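Local coordinates for protein oxidoreductase (Corynebacterium diphtheriae, PDB 3K1Y) that probably acts as an FMN-binding oxidoreductase of the NADPH-dependent FMN reductase family, with a flavodoxin-like fold, at residues A[60-65]-A[73-78]; A[91-94]-A[100-103]; A[106-111]-A[145-150]. One frame throughout, in Å; residues are numbered along the deposited sequence.

Contact 1: residues A[60-65]-A[73-78]; sequences IPDLMT and TTKLEE. With SO4 (sulfate ion), chain J.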
ATOM      1  N   ILE A  60     -22.685   1.905  16.758  1.00 27.38           N
ATOM      2  CA  ILE A  60     -22.966   0.714  15.970  1.00 28.58           C
ATOM      3  C   ILE A  60     -24.380   0.692  15.377  1.00 29.60           C
ATOM      4  O   ILE A  60     -24.547   0.501  14.174  1.00 29.74           O
ATOM      5  CB  ILE A  60     -22.692  -0.553  16.792  1.00 29.60           C
ATOM      6  CG1 ILE A  60     -21.221  -0.560  17.231  1.00 28.98           C
ATOM      7  CG2 ILE A  60     -22.973  -1.786  15.948  1.00 31.09           C
ATOM      8  CD1 ILE A  60     -20.843  -1.700  18.147  1.00 26.69           C
ATOM      9  N   PRO A  61     -25.418   0.891  16.205  1.00 21.29           N
ATOM     10  CA  PRO A  61     -26.778   0.882  15.654  1.00 22.18           C
ATOM     11  C   PRO A  61     -27.069   2.013  14.662  1.00 21.79           C
ATOM     12  O   PRO A  61     -27.757   1.799  13.667  1.00 23.16           O
ATOM     13  CB  PRO A  61     -27.665   0.951  16.896  1.00 22.75           C
ATOM     14  CG  PRO A  61     -26.786   1.606  17.919  1.00 22.72           C
ATOM     15  CD  PRO A  61     -25.446   0.970  17.674  1.00 21.64           C
ATOM     16  N   ASP A  62     -26.554   3.210  14.921  1.00 25.15           N
ATOM     17  CA  ASP A  62     -26.789   4.334  14.012  1.00 25.40           C
ATOM     18  C   ASP A  62     -26.007   4.117  12.721  1.00 25.52           C
ATOM     19  O   ASP A  62     -26.445   4.502  11.630  1.00 24.86           O
ATOM     20  CB  ASP A  62     -26.339   5.652  14.648  1.00 25.24           C
ATOM     21  CG  ASP A  62     -26.786   5.786  16.091  1.00 26.98           C
ATOM     22  OD1 ASP A  62     -26.302   4.997  16.933  1.00 26.17           O
ATOM     23  OD2 ASP A  62     -27.616   6.678  16.383  1.00 29.84           O
ATOM     24  N   LEU A  63     -24.843   3.495  12.857  1.00 23.82           N
ATOM     25  CA  LEU A  63     -23.985   3.229  11.721  1.00 24.39           C
ATOM     26  C   LEU A  63     -24.580   2.147  10.832  1.00 25.97           C
ATOM     27  O   LEU A  63     -24.750   2.349   9.628  1.00 26.41           O
ATOM     28  CB  LEU A  63     -22.599   2.807  12.210  1.00 23.55           C
ATOM     29  CG  LEU A  63     -21.395   3.605  11.700  1.00 22.72           C
ATOM     30  CD1 LEU A  63     -21.697   5.091  11.711  1.00 23.20           C
ATOM     31  CD2 LEU A  63     -20.194   3.296  12.575  1.00 19.58           C
HETATM   32  N   MSE A  64     -24.905   1.003  11.416  0.50 90.38           N
HETATM   33  CA  MSE A  64     -25.464  -0.068  10.621  0.50 92.93           C
HETATM   34  C   MSE A  64     -26.941   0.108  10.283  0.50 93.68           C
HETATM   35  O   MSE A  64     -27.599  -0.825   9.826  0.50 94.47           O
HETATM   36  CB  MSE A  64     -25.160  -1.419  11.280  0.50 47.13           C
HETATM   37  CG  MSE A  64     -23.770  -1.944  10.854  0.50 46.87           C
HETATM   38 SE   MSE A  64     -23.017  -3.274  11.832  0.50 47.03          SE
HETATM   39  CE  MSE A  64     -21.774  -2.391  12.723  0.50 46.52           C
ATOM     40  N   THR A  65     -27.456   1.316  10.514  1.00 30.78           N
ATOM     41  CA  THR A  65     -28.830   1.657  10.143  1.00 31.30           C
ATOM     42  C   THR A  65     -28.641   2.476   8.875  1.00 31.72           C
ATOM     43  O   THR A  65     -29.480   2.460   7.977  1.00 33.04           O
ATOM     44  CB  THR A  65     -29.562   2.518  11.192  1.00 31.50           C
ATOM     45  OG1 THR A  65     -30.142   1.665  12.183  1.00 32.97           O
ATOM     46  CG2 THR A  65     -30.688   3.323  10.546  1.00 30.44           C
ATOM     47  N   THR A  73     -29.416   8.883  11.841  1.00 21.46           N
ATOM     48  CA  THR A  73     -30.173   9.193  13.051  1.00 19.75           C
ATOM     49  C   THR A  73     -29.860  10.642  13.417  1.00 19.46           C
ATOM     50  O   THR A  73     -28.893  11.210  12.914  1.00 18.82           O
ATOM     51  CB  THR A  73     -29.733   8.326  14.252  1.00 18.92           C
ATOM     52  OG1 THR A  73     -28.325   8.494  14.469  1.00 14.01           O
ATOM     53  CG2 THR A  73     -30.044   6.869  14.013  1.00 18.12           C
ATOM     54  N   THR A  74     -30.669  11.234  14.288  1.00 19.42           N
ATOM     55  CA  THR A  74     -30.411  12.600  14.713  1.00 19.64           C
ATOM     56  C   THR A  74     -28.983  12.650  15.235  1.00 18.24           C
ATOM     57  O   THR A  74     -28.237  13.588  14.951  1.00 18.79           O
ATOM     58  CB  THR A  74     -31.373  13.041  15.841  1.00 20.60           C
ATOM     59  OG1 THR A  74     -32.658  13.324  15.283  1.00 24.39           O
ATOM     60  CG2 THR A  74     -30.857  14.289  16.536  1.00 18.67           C
ATOM     61  N   LYS A  75     -28.603  11.625  15.989  1.00 22.63           N
ATOM     62  CA  LYS A  75     -27.260  11.564  16.548  1.00 20.76           C
ATOM     63  C   LYS A  75     -26.154  11.607  15.498  1.00 19.88           C
ATOM     64  O   LYS A  75     -25.206  12.382  15.625  1.00 19.56           O
ATOM     65  CB  LYS A  75     -27.090  10.316  17.418  1.00 20.05           C
ATOM     66  CG  LYS A  75     -25.657  10.120  17.907  1.00 19.96           C
ATOM     67  CD  LYS A  75     -25.615   9.598  19.325  1.00 22.42           C
ATOM     68  CE  LYS A  75     -26.296   8.247  19.463  1.00 24.42           C
ATOM     69  NZ  LYS A  75     -26.418   7.874  20.908  1.00 26.43           N
ATOM     70  N   LEU A  76     -26.278  10.772  14.465  1.00 26.32           N
ATOM     71  CA  LEU A  76     -25.286  10.706  13.397  1.00 25.16           C
ATOM     72  C   LEU A  76     -25.267  11.998  12.578  1.00 25.35           C
ATOM     73  O   LEU A  76     -24.196  12.464  12.176  1.00 25.55           O
ATOM     74  CB  LEU A  76     -25.572   9.499  12.499  1.00 24.37           C
ATOM     75  CG  LEU A  76     -24.567   9.062  11.426  1.00 24.63           C
ATOM     76  CD1 LEU A  76     -23.143   9.040  11.976  1.00 18.83           C
ATOM     77  CD2 LEU A  76     -24.969   7.676  10.934  1.00 24.60           C
ATOM     78  N   GLU A  77     -26.440  12.582  12.342  1.00 24.01           N
ATOM     79  CA  GLU A  77     -26.514  13.827  11.588  1.00 24.74           C
ATOM     80  C   GLU A  77     -25.764  14.908  12.358  1.00 23.76           C
ATOM     81  O   GLU A  77     -25.093  15.754  11.767  1.00 23.61           O
ATOM     82  CB  GLU A  77     -27.970  14.260  11.384  1.00 26.56           C
ATOM     83  CG  GLU A  77     -28.133  15.553  10.569  1.00 31.41           C
ATOM     84  CD  GLU A  77     -27.679  15.406   9.119  1.00 39.78           C
ATOM     85  OE1 GLU A  77     -28.271  14.585   8.380  1.00 41.52           O
ATOM     86  OE2 GLU A  77     -26.728  16.112   8.717  1.00 42.84           O
ATOM     87  N   GLU A  78     -25.876  14.879  13.683  1.00 18.04           N
ATOM     88  CA  GLU A  78     -25.183  15.862  14.505  1.00 18.26           C
ATOM     89  C   GLU A  78     -23.671  15.643  14.456  1.00 17.50           C
ATOM     90  O   GLU A  78     -22.891  16.600  14.406  1.00 17.42           O
ATOM     91  CB  GLU A  78     -25.676  15.792  15.947  1.00 18.56           C
ATOM     92  CG  GLU A  78     -26.969  16.532  16.179  1.00 20.56           C
ATOM     93  CD  GLU A  78     -27.516  16.332  17.579  1.00 23.01           C
ATOM     94  OE1 GLU A  78     -26.727  15.967  18.479  1.00 21.85           O
ATOM     95  OE2 GLU A  78     -28.730  16.554  17.777  1.00 22.30           O
TER
HETATM   96  S   SO4 J 185     -33.699   9.306  15.810  1.00119.60           S
HETATM   97  O1  SO4 J 185     -33.167   9.891  14.625  1.00119.61           O
HETATM   98  O2  SO4 J 185     -32.887   9.582  16.950  1.00119.38           O
HETATM   99  O3  SO4 J 185     -34.968   9.965  16.048  1.00120.07           O
HETATM  100  O4  SO4 J 185     -33.742   7.885  15.638  1.00119.42           O
HETATM  101  O   HOH W   1     -27.967   6.453  10.876  1.00 41.70           O
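Asp-62 reaches across from the short helix 60-63 to Thr-73, the N-cap of helix 74-85. Both helices lie in the connection from strand 49-55 to strand 88-94 of the flavodoxin-like fold. Polar contacts come first. Thr-73 OG1 gives its hydrogen to Asp-62 OD2 at 2.7 Å and meets the anti lone pair, on the side away from OD1. Thr-73 OG1 also accepts the N-H of Leu-76, 3.1 Å from its N and nearly straight at 163°, which closes the cap. OG1 can serve both partners from its place between the backbone N and carbonyl carbon of Thr-73 (chi1 56°). The carboxylate thus becomes second shell to the cap, and its negative charge near a helix N-terminus would probably be stabilised. One water ties the backbones together, donating to Asp-62 O and accepting from Thr-73 N. Electrostatics add less: Lys-75 NZ is 4.8 Å from Asp-62 OD2, too far for a salt bridge, and the bent lysine chain instead lays its CE against the carboxylate. Apolar packing joins Leu-63 CD1 to Leu-76 CD1 at 4.2 Å. Separately, Leu-76 CD2 makes a van der Waals touch on the carbonyl oxygen of Asp-62. Leu-63 also packs on Leu-103 and Phe-107 of helix 102-110. A sulfate, probably from the crystallisation liquor, marks the N-terminus of helix 74-85: its O1 takes the N-H of Thr-74, 2.9 Å from Thr-74 N.

Contact 2: residues A[91-94]-A[100-103]; sequences VATP and YTGL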
ATOM      1  N   VAL A  91      -8.079  10.776  14.008  1.00 13.03           N
ATOM      2  CA  VAL A  91      -8.671   9.465  13.802  1.00 12.11           C
ATOM      3  C   VAL A  91      -7.732   8.411  14.365  1.00 12.73           C
ATOM      4  O   VAL A  91      -6.534   8.412  14.077  1.00 13.96           O
ATOM      5  CB  VAL A  91      -8.941   9.165  12.290  1.00 12.02           C
ATOM      6  CG1 VAL A  91      -9.974  10.136  11.746  1.00 12.58           C
ATOM      7  CG2 VAL A  91      -7.640   9.249  11.476  1.00 11.59           C
ATOM      8  N   ALA A  92      -8.279   7.522  15.182  1.00 18.20           N
ATOM      9  CA  ALA A  92      -7.480   6.476  15.799  1.00 19.26           C
ATOM     10  C   ALA A  92      -8.173   5.152  15.577  1.00 19.00           C
ATOM     11  O   ALA A  92      -9.391   5.049  15.714  1.00 19.04           O
ATOM     12  CB  ALA A  92      -7.325   6.738  17.289  1.00 20.07           C
ATOM     13  N   THR A  93      -7.394   4.136  15.231  1.00 16.95           N
ATOM     14  CA  THR A  93      -7.964   2.828  14.991  1.00 16.39           C
ATOM     15  C   THR A  93      -7.094   1.695  15.492  1.00 15.40           C
ATOM     16  O   THR A  93      -5.869   1.761  15.430  1.00 15.20           O
ATOM     17  CB  THR A  93      -8.194   2.570  13.473  1.00 15.88           C
ATOM     18  OG1 THR A  93      -8.818   1.291  13.292  1.00 17.54           O
ATOM     19  CG2 THR A  93      -6.856   2.550  12.722  1.00 14.35           C
ATOM     20  N   PRO A  94      -7.724   0.664  16.059  1.00 10.77           N
ATOM     21  CA  PRO A  94      -6.923  -0.466  16.519  1.00 11.30           C
ATOM     22  C   PRO A  94      -6.562  -1.150  15.194  1.00 10.71           C
ATOM     23  O   PRO A  94      -7.039  -0.742  14.133  1.00 11.35           O
ATOM     24  CB  PRO A  94      -7.911  -1.279  17.359  1.00 10.72           C
ATOM     25  CG  PRO A  94      -9.248  -0.886  16.805  1.00 12.97           C
ATOM     26  CD  PRO A  94      -9.100   0.585  16.574  1.00 11.07           C
ATOM     27  N   TYR A 100      -6.815  -1.008   9.164  1.00 20.84           N
ATOM     28  CA  TYR A 100      -7.823  -0.333   9.969  1.00 20.79           C
ATOM     29  C   TYR A 100      -9.051  -1.216  10.115  1.00 21.87           C
ATOM     30  O   TYR A 100      -9.271  -2.124   9.315  1.00 21.81           O
ATOM     31  CB  TYR A 100      -8.188   1.024   9.364  1.00 20.21           C
ATOM     32  CG  TYR A 100      -8.597   1.014   7.914  1.00 18.70           C
ATOM     33  CD1 TYR A 100      -9.656   0.220   7.464  1.00 21.28           C
ATOM     34  CD2 TYR A 100      -7.980   1.865   7.001  1.00 17.05           C
ATOM     35  CE1 TYR A 100     -10.094   0.283   6.138  1.00 20.60           C
ATOM     36  CE2 TYR A 100      -8.405   1.935   5.679  1.00 15.48           C
ATOM     37  CZ  TYR A 100      -9.462   1.147   5.256  1.00 18.19           C
ATOM     38  OH  TYR A 100      -9.896   1.246   3.955  1.00 19.42           O
ATOM     39  N   THR A 101      -9.840  -0.958  11.147  1.00 18.89           N
ATOM     40  CA  THR A 101     -11.031  -1.758  11.425  1.00 19.69           C
ATOM     41  C   THR A 101     -12.153  -1.571  10.410  1.00 19.01           C
ATOM     42  O   THR A 101     -12.303  -0.501   9.819  1.00 18.70           O
ATOM     43  CB  THR A 101     -11.586  -1.437  12.828  1.00 20.07           C
ATOM     44  OG1 THR A 101     -10.603  -1.747  13.823  1.00 23.86           O
ATOM     45  CG2 THR A 101     -12.811  -2.251  13.100  1.00 20.15           C
ATOM     46  N   GLY A 102     -12.943  -2.622  10.212  1.00 19.28           N
ATOM     47  CA  GLY A 102     -14.053  -2.527   9.289  1.00 19.36           C
ATOM     48  C   GLY A 102     -14.998  -1.448   9.792  1.00 19.63           C
ATOM     49  O   GLY A 102     -15.541  -0.674   9.002  1.00 19.53           O
ATOM     50  N   LEU A 103     -15.178  -1.388  11.112  1.00 17.52           N
ATOM     51  CA  LEU A 103     -16.064  -0.400  11.720  1.00 18.38           C
ATOM     52  C   LEU A 103     -15.540   1.018  11.470  1.00 18.12           C
ATOM     53  O   LEU A 103     -16.309   1.948  11.213  1.00 18.77           O
ATOM     54  CB  LEU A 103     -16.195  -0.655  13.223  1.00 19.00           C
ATOM     55  CG  LEU A 103     -17.058   0.336  14.020  1.00 19.83           C
ATOM     56  CD1 LEU A 103     -18.515   0.222  13.582  1.00 21.49           C
ATOM     57  CD2 LEU A 103     -16.916   0.049  15.523  1.00 18.64           C
TER
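Thr-93 OG1, near the C-terminal end of strand 88-94, accepts the backbone N-H of Thr-101, the N-cap residue of helix 102-110. The bond is long, 3.3 Å from Thr-101 N to Thr-93 OG1, but almost straight at 170°. With OG1 anti to the Thr-93 nitrogen (chi1 -177°), the hydroxyl leans along the chain toward the next residue and also donates to Pro-94 O at 2.8 Å, in the carbonyl plane and on a lone pair. One buried oxygen therefore both gives and accepts, and the two bonds together restrict its rotation. The other branch of the threonine does apolar work: Thr-93 CG2 lies 3.9 Å from Tyr-100 CB. The Thr-93 and Thr-101 side chains run past each other in opposite directions, their OG1 atoms 3.6 Å apart. Next to them the Pro-94 ring offers its CG to Thr-101 OG1 at 3.4 Å, a van der Waals touch.

Further out, backbone bonds to Ala-124 and Thr-126 hold Thr-93 in the parallel sheet, while Phe-104 and Leu-140 pack on its side chain. The Tyr-100 side chain packs on Ala-139 and Leu-143 of helix 135-146 and on Tyr-100 of the second subunit. The contact closes the strand-to-helix turn of the beta-alpha-beta unit 88-94, 102-110, 120-127. Turns at this end of the strands bind the flavin in flavodoxin-like proteins, and a sulfate about 4 Å from the Pro-94 side chain, probably from the crystallisation liquor, is consistent with an anion-binding pocket here. Chemically, the hydroxyl links strand to helix start through the one N-H it accepts, while its own hydrogen goes to Pro-94 O in its own strand segment.

Contact 3: residues A[106-111]-A[145-150]; sequences MFFDIL and SYMRAV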
HETATM    1  N   MSE A 106     -16.312   1.679   7.953  1.00 43.75           N
HETATM    2  CA  MSE A 106     -17.728   1.905   7.748  1.00 44.87           C
HETATM    3  C   MSE A 106     -18.099   3.366   7.939  1.00 45.26           C
HETATM    4  O   MSE A 106     -18.782   3.952   7.101  1.00 48.11           O
HETATM    5  CB  MSE A 106     -18.533   1.035   8.702  1.00 45.24           C
HETATM    6  CG  MSE A 106     -20.007   0.977   8.376  1.00 45.54           C
HETATM    7 SE   MSE A 106     -20.857  -0.344   9.474  1.00 43.55          SE
HETATM    8  CE  MSE A 106     -20.284  -1.939   8.517  1.00 43.69           C
ATOM      9  N   PHE A 107     -17.645   3.956   9.038  1.00 19.11           N
ATOM     10  CA  PHE A 107     -17.943   5.354   9.321  1.00 19.53           C
ATOM     11  C   PHE A 107     -17.607   6.212   8.105  1.00 21.05           C
ATOM     12  O   PHE A 107     -18.469   6.920   7.577  1.00 22.93           O
ATOM     13  CB  PHE A 107     -17.152   5.845  10.539  1.00 18.53           C
ATOM     14  CG  PHE A 107     -17.405   7.296  10.885  1.00 17.75           C
ATOM     15  CD1 PHE A 107     -18.609   7.692  11.463  1.00 16.33           C
ATOM     16  CD2 PHE A 107     -16.441   8.268  10.616  1.00 14.07           C
ATOM     17  CE1 PHE A 107     -18.851   9.039  11.774  1.00 15.34           C
ATOM     18  CE2 PHE A 107     -16.669   9.610  10.920  1.00 14.89           C
ATOM     19  CZ  PHE A 107     -17.881   9.996  11.503  1.00 17.08           C
ATOM     20  N   PHE A 108     -16.359   6.143   7.657  1.00 20.33           N
ATOM     21  CA  PHE A 108     -15.953   6.920   6.495  1.00 21.64           C
ATOM     22  C   PHE A 108     -16.821   6.630   5.277  1.00 22.75           C
ATOM     23  O   PHE A 108     -17.222   7.557   4.572  1.00 24.47           O
ATOM     24  CB  PHE A 108     -14.479   6.672   6.185  1.00 21.06           C
ATOM     25  CG  PHE A 108     -13.562   7.289   7.188  1.00 23.40           C
ATOM     26  CD1 PHE A 108     -13.188   8.623   7.074  1.00 24.20           C
ATOM     27  CD2 PHE A 108     -13.147   6.566   8.305  1.00 23.02           C
ATOM     28  CE1 PHE A 108     -12.421   9.235   8.059  1.00 25.49           C
ATOM     29  CE2 PHE A 108     -12.378   7.169   9.298  1.00 21.68           C
ATOM     30  CZ  PHE A 108     -12.016   8.506   9.175  1.00 22.63           C
ATOM     31  N   ASP A 109     -17.126   5.357   5.031  1.00 19.77           N
ATOM     32  CA  ASP A 109     -17.974   5.014   3.891  1.00 20.94           C
ATOM     33  C   ASP A 109     -19.282   5.807   3.933  1.00 22.33           C
ATOM     34  O   ASP A 109     -19.812   6.221   2.903  1.00 21.98           O
ATOM     35  CB  ASP A 109     -18.327   3.520   3.887  1.00 19.94           C
ATOM     36  CG  ASP A 109     -17.118   2.625   3.712  1.00 19.45           C
ATOM     37  OD1 ASP A 109     -16.120   3.064   3.101  1.00 19.13           O
ATOM     38  OD2 ASP A 109     -17.178   1.468   4.168  1.00 18.25           O
ATOM     39  N   ILE A 110     -19.792   6.010   5.143  1.00 25.18           N
ATOM     40  CA  ILE A 110     -21.060   6.699   5.365  1.00 25.36           C
ATOM     41  C   ILE A 110     -21.058   8.204   5.096  1.00 26.37           C
ATOM     42  O   ILE A 110     -22.111   8.793   4.870  1.00 27.67           O
ATOM     43  CB  ILE A 110     -21.560   6.420   6.826  1.00 25.04           C
ATOM     44  CG1 ILE A 110     -22.937   5.780   6.777  1.00 24.89           C
ATOM     45  CG2 ILE A 110     -21.598   7.695   7.664  1.00 24.59           C
ATOM     46  CD1 ILE A 110     -22.952   4.419   6.111  1.00 30.43           C
ATOM     47  N   LEU A 111     -19.879   8.817   5.117  1.00 16.68           N
ATOM     48  CA  LEU A 111     -19.753  10.263   4.912  1.00 17.45           C
ATOM     49  C   LEU A 111     -20.019  10.717   3.483  1.00 19.26           C
ATOM     50  O   LEU A 111     -19.917   9.924   2.546  1.00 19.92           O
ATOM     51  CB  LEU A 111     -18.351  10.723   5.316  1.00 16.31           C
ATOM     52  CG  LEU A 111     -17.840  10.333   6.707  1.00 13.88           C
ATOM     53  CD1 LEU A 111     -16.373  10.737   6.818  1.00 11.11           C
ATOM     54  CD2 LEU A 111     -18.679  11.001   7.804  1.00  7.26           C
ATOM     55  N   SER A 145      -6.439  10.924   2.189  1.00 17.80           N
ATOM     56  CA  SER A 145      -6.030  11.696   1.021  1.00 18.12           C
ATOM     57  C   SER A 145      -7.069  11.587  -0.077  1.00 18.30           C
ATOM     58  O   SER A 145      -7.334  12.556  -0.783  1.00 19.19           O
ATOM     59  CB  SER A 145      -4.679  11.219   0.502  1.00 18.07           C
ATOM     60  OG  SER A 145      -3.667  11.520   1.447  1.00 21.77           O
ATOM     61  N   TYR A 146      -7.658  10.406  -0.228  1.00 16.19           N
ATOM     62  CA  TYR A 146      -8.687  10.224  -1.238  1.00 17.58           C
ATOM     63  C   TYR A 146      -9.851  11.181  -0.983  1.00 18.36           C
ATOM     64  O   TYR A 146     -10.527  11.602  -1.916  1.00 19.70           O
ATOM     65  CB  TYR A 146      -9.228   8.796  -1.233  1.00 17.76           C
ATOM     66  CG  TYR A 146     -10.416   8.645  -2.153  1.00 18.19           C
ATOM     67  CD1 TYR A 146     -10.262   8.698  -3.541  1.00 19.42           C
ATOM     68  CD2 TYR A 146     -11.705   8.517  -1.637  1.00 21.78           C
ATOM     69  CE1 TYR A 146     -11.372   8.631  -4.392  1.00 23.03           C
ATOM     70  CE2 TYR A 146     -12.816   8.453  -2.474  1.00 23.71           C
ATOM     71  CZ  TYR A 146     -12.647   8.509  -3.844  1.00 24.60           C
ATOM     72  OH  TYR A 146     -13.753   8.451  -4.660  1.00 26.84           O
HETATM   73  N   MSE A 147     -10.102  11.507   0.280  1.00 48.13           N
HETATM   74  CA  MSE A 147     -11.191  12.421   0.587  1.00 49.24           C
HETATM   75  C   MSE A 147     -10.709  13.858   0.614  1.00 50.81           C
HETATM   76  O   MSE A 147     -11.438  14.772   0.999  1.00 51.95           O
HETATM   77  CB  MSE A 147     -11.849  12.043   1.905  1.00 47.97           C
HETATM   78  CG  MSE A 147     -12.767  10.857   1.747  1.00 47.57           C
HETATM   79 SE   MSE A 147     -13.618  10.328   3.364  1.00 44.73          SE
HETATM   80  CE  MSE A 147     -12.183   9.254   4.068  1.00 43.05           C
ATOM     81  N   ARG A 148      -9.466  14.038   0.186  1.00 16.62           N
ATOM     82  CA  ARG A 148      -8.840  15.343   0.112  1.00 17.40           C
ATOM     83  C   ARG A 148      -8.581  16.020   1.450  1.00 16.78           C
ATOM     84  O   ARG A 148      -8.505  17.248   1.528  1.00 17.81           O
ATOM     85  CB  ARG A 148      -9.655  16.254  -0.809  1.00 18.41           C
ATOM     86  CG  ARG A 148      -9.756  15.736  -2.238  1.00 18.85           C
ATOM     87  CD  ARG A 148     -10.678  16.605  -3.063  1.00 21.65           C
ATOM     88  NE  ARG A 148     -10.197  17.982  -3.147  1.00 28.30           N
ATOM     89  CZ  ARG A 148     -10.922  18.996  -3.606  1.00 28.28           C
ATOM     90  NH1 ARG A 148     -12.161  18.778  -4.019  1.00 29.85           N
ATOM     91  NH2 ARG A 148     -10.414  20.220  -3.646  1.00 27.40           N
ATOM     92  N   ALA A 149      -8.448  15.222   2.501  1.00 18.59           N
ATOM     93  CA  ALA A 149      -8.122  15.764   3.818  1.00 19.81           C
ATOM     94  C   ALA A 149      -6.614  16.059   3.775  1.00 20.83           C
ATOM     95  O   ALA A 149      -5.862  15.342   3.111  1.00 22.35           O
ATOM     96  CB  ALA A 149      -8.409  14.734   4.894  1.00 18.24           C
ATOM     97  N   VAL A 150      -6.157  17.114   4.440  1.00 19.65           N
ATOM     98  CA  VAL A 150      -4.721  17.364   4.427  1.00 19.42           C
ATOM     99  C   VAL A 150      -4.183  16.684   5.680  1.00 18.41           C
ATOM    100  O   VAL A 150      -4.447  17.117   6.802  1.00 18.91           O
ATOM    101  CB  VAL A 150      -4.364  18.919   4.371  1.00 21.45           C
ATOM    102  CG1 VAL A 150      -5.609  19.742   4.085  1.00 20.08           C
ATOM    103  CG2 VAL A 150      -3.668  19.381   5.638  1.00 21.04           C
TER
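Phe-108 of helix 102-110 and the selenomethionine Met-147, just past helix 135-146, make nearly all of this contact, their side chains crossing at about a right angle. The tight part is where the Met-147 terminal methyl comes down obliquely on one corner of the ring. Met-147 CE lies nearest to Phe-108 CD1, at 3.2 Å; this is short for two carbons and the precise value is doubtful, but Met-147 CE to Phe-108 CG is an ordinary 3.9 Å. Met-147 SE lies at the ring edge, 5.5 Å from the centroid of the Phe-108 ring and 80° off its normal, a Met-aromatic contact. Met-147 extends through chi2 and then bends at chi3 (-83°), which brings CE close to CD1 of Phe-108 while the selenium stays at the edge. Phe-104 and Leu-143 also pack on the Phe-108 ring.

Looser is the flank formed by Leu-111, where Leu-111 CD1 only grazes Met-147 SE at 4.4 Å; Leu-111 also packs on Thr-80 and Leu-83 of helix 74-85. Arg-148, with positive phi, is the C-prime residue of a Schellman motif ending helix 135-146: Arg-148 N bonds Ser-145 O at 2.8 Å, and Ala-149 N bonds Leu-144 O. Met-147 directly precedes this C-prime residue. Lys-97 of the second subunit packs on Met-147 and bonds Leu-111 O, so another chain borders the contact. Between the segments the bonding is wholly apolar and polarisable, the selenium at the ring edge and the methyl oblique to it; through dispersion and shape it joins helix 102-110 to the turn after helix 135-146, with polar bonds to the second subunit nearby.

How the contacts relate
From the N terminus the contacts follow one another in series, none enclosing or crossing another. Contact 1 closes the loop 66-72 between helices 60-63 and 74-85; strand 88-94 follows, and contact 2 closes the turn 95-99 that leads into helix 102-110. Contact 3 spans a longer stretch, 112-144, which holds strand 120-127 and most of helix 135-146. Helix 102-110 is the common element: it starts in contact 2, ends in contact 3, and packs against contact 1 through Met-64 CG on Met-106 SE at 3.6 Å. Val-91 CG1 meets Phe-108 CZ at 3.7 Å, joining contacts 2 and 3. All three border the second subunit.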